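Local coordinates for phenol hydroxylase component phO (Pseudomonas stutzeri, PDB 3U52), which probably serves as the small third subunit of a multicomponent phenol hydroxylase, a bacterial monooxygenase that converts phenol to catechol, at residues Pro31-Phe36 with Ala63-Ser68; Ala71-Ala76 with Leu104-Pro109. All blocks are in the same frame, centred on the assembly; numbering follows the deposited sequence.

Contact 1 (Pro31-Phe36 with Ala63-Ser68) closes before contact 2 (Ala71-Ala76 with Leu104-Pro109) opens along the chain, and their centres lie about 12 Å apart. Segments 63-68 and 71-76 belong to one loop, between helix 50-62 and strand 77-80. Segment 31-36 follows strand 24-29, whereas 104-109 runs along strand 102-107 and just past its end; these two strands are parallel neighbours in the five-stranded sheet. The contacts also meet directly, with Pro31 packed on Thr105, Val106 and Thr107. The loop that follows the helix is thereby joined at two successive points, first to the loop leaving strand 24-29 and then to the end of strand 102-107, contact 1 in addition lying against another protein's chain.

Contact 1 (Pro31-Phe36 with Ala63-Ser68)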
# COMPACT_ATOMS: atom_id res chain seq x y z
N PRO E 31 -37.61 -38.33 19.19
CA PRO E 31 -36.81 -37.74 20.29
C PRO E 31 -35.68 -38.62 20.79
O PRO E 31 -35.78 -39.84 20.72
CB PRO E 31 -37.85 -37.51 21.40
CG PRO E 31 -39.16 -37.42 20.68
CD PRO E 31 -39.05 -38.36 19.52
N ASP E 32 -34.64 -37.98 21.32
CA ASP E 32 -33.42 -38.61 21.88
C ASP E 32 -32.54 -39.26 20.84
O ASP E 32 -31.78 -40.17 21.17
CB ASP E 32 -33.79 -39.61 22.99
CG ASP E 32 -34.42 -38.93 24.17
OD1 ASP E 32 -33.87 -37.89 24.63
OD2 ASP E 32 -35.49 -39.41 24.62
N HIS E 33 -32.63 -38.77 19.60
CA HIS E 33 -31.83 -39.29 18.49
C HIS E 33 -31.22 -38.16 17.66
O HIS E 33 -31.42 -38.07 16.43
CB HIS E 33 -32.64 -40.31 17.67
CG HIS E 33 -32.95 -41.54 18.47
ND1 HIS E 33 -33.93 -41.57 19.44
CD2 HIS E 33 -32.29 -42.72 18.57
CE1 HIS E 33 -33.90 -42.74 20.06
NE2 HIS E 33 -32.93 -43.46 19.54
N LEU E 34 -30.48 -37.30 18.36
CA LEU E 34 -30.04 -36.01 17.79
C LEU E 34 -28.90 -36.21 16.82
O LEU E 34 -28.40 -35.25 16.23
CB LEU E 34 -29.67 -34.99 18.90
CG LEU E 34 -30.91 -34.52 19.69
CD1 LEU E 34 -30.48 -33.86 20.96
CD2 LEU E 34 -31.74 -33.65 18.80
N LEU E 35 -28.49 -37.48 16.62
CA LEU E 35 -27.66 -37.80 15.48
C LEU E 35 -28.20 -37.14 14.19
O LEU E 35 -27.41 -36.66 13.34
CB LEU E 35 -27.47 -39.33 15.31
CG LEU E 35 -26.72 -39.88 14.06
CD1 LEU E 35 -25.23 -39.55 13.94
CD2 LEU E 35 -26.90 -41.41 13.89
N PHE E 36 -29.53 -37.16 14.04
CA PHE E 36 -30.20 -36.46 12.95
C PHE E 36 -30.53 -35.13 13.62
O PHE E 36 -31.33 -35.08 14.57
CB PHE E 36 -31.49 -37.20 12.56
CG PHE E 36 -31.24 -38.61 12.25
CD1 PHE E 36 -31.67 -39.61 13.12
CD2 PHE E 36 -30.51 -38.96 11.09
CE1 PHE E 36 -31.39 -40.95 12.85
CE2 PHE E 36 -30.22 -40.30 10.83
CZ PHE E 36 -30.67 -41.30 11.71
N ALA E 63 -31.64 -45.41 9.43
CA ALA E 63 -30.76 -46.56 9.45
C ALA E 63 -29.37 -46.29 10.00
O ALA E 63 -28.74 -47.19 10.53
CB ALA E 63 -30.68 -47.25 8.04
N ALA E 64 -28.90 -45.04 9.92
CA ALA E 64 -27.54 -44.69 10.38
C ALA E 64 -27.37 -44.75 11.89
O ALA E 64 -26.24 -44.81 12.37
CB ALA E 64 -27.13 -43.31 9.86
N HIS E 65 -28.47 -44.64 12.62
CA HIS E 65 -28.40 -44.70 14.08
C HIS E 65 -28.39 -46.14 14.54
O HIS E 65 -29.22 -46.91 14.08
CB HIS E 65 -29.59 -43.97 14.74
CG HIS E 65 -29.36 -43.65 16.18
ND1 HIS E 65 -29.39 -44.61 17.15
CD2 HIS E 65 -29.00 -42.50 16.79
CE1 HIS E 65 -29.11 -44.06 18.32
NE2 HIS E 65 -28.83 -42.79 18.13
N PRO E 66 -27.50 -46.49 15.48
CA PRO E 66 -27.48 -47.81 16.13
C PRO E 66 -28.81 -48.32 16.68
O PRO E 66 -29.07 -49.51 16.58
CB PRO E 66 -26.52 -47.59 17.30
CG PRO E 66 -25.56 -46.65 16.76
CD PRO E 66 -26.40 -45.65 15.99
N ASP E 67 -29.65 -47.45 17.24
CA ASP E 67 -30.99 -47.86 17.71
C ASP E 67 -32.01 -48.29 16.61
O ASP E 67 -33.04 -48.91 16.93
CB ASP E 67 -31.66 -46.75 18.51
CG ASP E 67 -31.04 -46.51 19.85
OD1 ASP E 67 -30.12 -47.26 20.24
OD2 ASP E 67 -31.50 -45.56 20.52
N SER E 68 -31.76 -47.91 15.35
CA SER E 68 -32.74 -48.10 14.28
C SER E 68 -33.14 -49.58 14.12
O SER E 68 -34.34 -49.91 14.01
CB SER E 68 -32.18 -47.62 12.95
OG SER E 68 -33.19 -47.57 11.95
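His65 lies with His33 on one face of its ring and Pro66 on the other. His33 CD2 stands 3.4 Å above the centre of the His65 ring, while Pro66 CD backs the opposite face near its rim. The centroids of the His33 and His65 rings are 4.6 Å apart and their planes meet at 65°, which defines a T-shaped stack with His33 as the edge. At the in-plane edge of His65, ND1 accepts a hydrogen bond from Asp67 N (2.9 Å), inside the type I turn from His65 to Ser68; NE2 bonds to O of the C-terminal residue, Tyr119.

With CG anti to its carbonyl carbon (chi1 -67°), His33 reaches both segments with its ring. ND1 donates nearly in the ring plane to Pro31 O at 2.8 Å, and NE2 donates to Asp67 OD2 at 2.7 Å, bent to 149°. The carboxylate oxygen is met on its anti side, and it also accepts a bond from Gly113 N. Bonds at both ring nitrogens, which flank CE1, therefore fix the rotation of the His33 ring. Beside the histidine pair, Leu35 CD2 approaches His65 CA to 3.6 Å, and Phe36 CE1 reaches His65 CB obliquely at 4.0 Å. Leu35, Ala64 and Pro66 also pack on aromatic side chains of another protein's chain.

An alanine in place of His33 would probably leave Asp67 OD2 without one of its two partners and one face of His65 without its aromatic cover.

Because ND1 of His65 accepts, that ring is probably neutral with its proton on NE2; two acceptors around His33, one a carboxylate, are consistent with an imidazolium there, whose charge Asp67 would offset.

Contact 2 (Ala71-Ala76 with Leu104-Pro109); sequences ADFLNA and LTVTTP
Ala76 CB rests against two methyl groups of the facing segment, Val106 CG2 at 3.6 Å and Thr108 CG2 at 3.8 Å, with the carbonyl oxygen of Thr107 close by. Phe73 meets the same two methyls from another direction: its CD1 lies 3.8 Å from Val106 CG2, which sits in the plane of the ring at its edge, and 3.9 Å from Thr108 CG2, which approaches obliquely. Val106 CG2 and Thr108 CG2 are thus each shared by Phe73 and Ala76, and the contact across the segments is mainly apolar. Ala71 adds to it over one face of the ring, its CB 3.7 Å from the plane of Phe73, near the rim, and 4.3 Å from Thr108 CG2.

The torsion of Thr108 sorts its two branches. CG2 is anti to the carbonyl carbon and turned to the loop, while OG1 (chi1 53°) is hydrogen-bonded to Trp30 NE1; the indole ring of Trp30 also forms an edge-to-face pair with Phe73.

Strand 102-107 is central in a mixed sheet of order 2-1-5-3-4, which, with helix 50-62 packed on it, matches the beta-grasp (ubiquitin-like) fold. Its backbone pairs on one side with strand 24-29, through Val106 and Tyr29, and on the other with strand 77-80, where Thr107 bonds to Glu77. That second pairing begins one residue after Ala76, which probably helps to place the alanine beside Thr107.

Farther out, Phe73 rests on Lys59 and Thr62 at the end of helix 50-62. At the remote side of the loop, Asn75 ND2 donates to Asp72 OD2 at 2.7 Å, coming from above the carboxylate plane and linking the two ends of the stretch Asp72-Asn75.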
# COMPACT_ATOMS: atom_id res chain seq x y z
N ALA E 71 -35.66 -50.88 16.74
CA ALA E 71 -36.90 -50.09 16.95
C ALA E 71 -38.09 -50.72 16.25
O ALA E 71 -37.99 -51.06 15.06
CB ALA E 71 -36.69 -48.67 16.41
N ASP E 72 -39.21 -50.85 16.96
CA ASP E 72 -40.50 -51.18 16.31
C ASP E 72 -41.32 -49.90 16.27
O ASP E 72 -42.13 -49.66 17.19
CB ASP E 72 -41.27 -52.27 17.10
CG ASP E 72 -42.46 -52.92 16.30
OD1 ASP E 72 -42.92 -52.42 15.23
OD2 ASP E 72 -42.94 -53.97 16.79
N PHE E 73 -41.10 -49.05 15.26
CA PHE E 73 -41.83 -47.78 15.15
C PHE E 73 -43.27 -48.21 14.88
O PHE E 73 -43.46 -49.19 14.21
CB PHE E 73 -41.31 -46.96 13.95
CG PHE E 73 -39.86 -46.53 14.06
CD1 PHE E 73 -39.46 -45.59 14.99
CD2 PHE E 73 -38.90 -47.04 13.20
CE1 PHE E 73 -38.09 -45.18 15.08
CE2 PHE E 73 -37.53 -46.64 13.29
CZ PHE E 73 -37.15 -45.70 14.24
N LEU E 74 -44.32 -47.59 15.36
CA LEU E 74 -45.64 -48.27 15.00
C LEU E 74 -46.25 -48.81 16.25
O LEU E 74 -47.32 -48.36 16.67
CB LEU E 74 -45.45 -49.44 13.99
CG LEU E 74 -46.45 -50.05 12.93
CD1 LEU E 74 -47.06 -51.34 13.36
CD2 LEU E 74 -47.54 -49.13 12.41
N ASN E 75 -45.55 -49.74 16.89
CA ASN E 75 -45.92 -50.14 18.23
C ASN E 75 -45.24 -49.26 19.27
O ASN E 75 -45.46 -49.44 20.46
CB ASN E 75 -45.65 -51.62 18.50
CG ASN E 75 -46.36 -52.54 17.48
OD1 ASN E 75 -47.57 -52.44 17.25
ND2 ASN E 75 -45.59 -53.42 16.86
N ALA E 76 -44.45 -48.28 18.81
CA ALA E 76 -43.89 -47.22 19.68
C ALA E 76 -44.98 -46.23 20.10
O ALA E 76 -46.15 -46.41 19.76
CB ALA E 76 -42.73 -46.49 18.95
N LEU E 104 -45.60 -35.97 12.91
CA LEU E 104 -45.59 -37.09 13.82
C LEU E 104 -44.35 -37.09 14.76
O LEU E 104 -43.20 -36.85 14.32
CB LEU E 104 -45.54 -38.36 12.98
CG LEU E 104 -46.78 -38.65 12.11
CD1 LEU E 104 -46.43 -39.70 11.08
CD2 LEU E 104 -47.99 -39.09 12.97
N THR E 105 -44.57 -37.38 16.05
CA THR E 105 -43.48 -37.57 17.01
C THR E 105 -43.51 -39.01 17.40
O THR E 105 -44.57 -39.51 17.71
CB THR E 105 -43.67 -36.68 18.28
OG1 THR E 105 -43.69 -35.31 17.89
CG2 THR E 105 -42.55 -36.86 19.32
N VAL E 106 -42.38 -39.71 17.35
CA VAL E 106 -42.38 -41.13 17.71
C VAL E 106 -41.37 -41.37 18.79
O VAL E 106 -40.20 -41.08 18.61
CB VAL E 106 -42.12 -42.09 16.52
CG1 VAL E 106 -40.88 -41.71 15.67
CG2 VAL E 106 -42.01 -43.57 17.03
N THR E 107 -41.84 -41.86 19.94
CA THR E 107 -40.98 -42.15 21.08
C THR E 107 -40.90 -43.66 21.23
O THR E 107 -41.92 -44.35 21.26
CB THR E 107 -41.54 -41.47 22.36
OG1 THR E 107 -41.41 -40.04 22.22
CG2 THR E 107 -40.79 -41.91 23.63
N THR E 108 -39.67 -44.16 21.32
CA THR E 108 -39.36 -45.58 21.41
C THR E 108 -38.76 -45.90 22.80
O THR E 108 -37.56 -45.82 23.00
CB THR E 108 -38.34 -46.01 20.31
OG1 THR E 108 -37.18 -45.16 20.37
CG2 THR E 108 -38.97 -45.92 18.88
N PRO E 109 -39.61 -46.27 23.77
CA PRO E 109 -39.14 -46.66 25.12
C PRO E 109 -37.95 -47.60 25.08
O PRO E 109 -37.94 -48.57 24.32
CB PRO E 109 -40.35 -47.39 25.70
CG PRO E 109 -41.53 -46.63 25.05
CD PRO E 109 -41.09 -46.32 23.66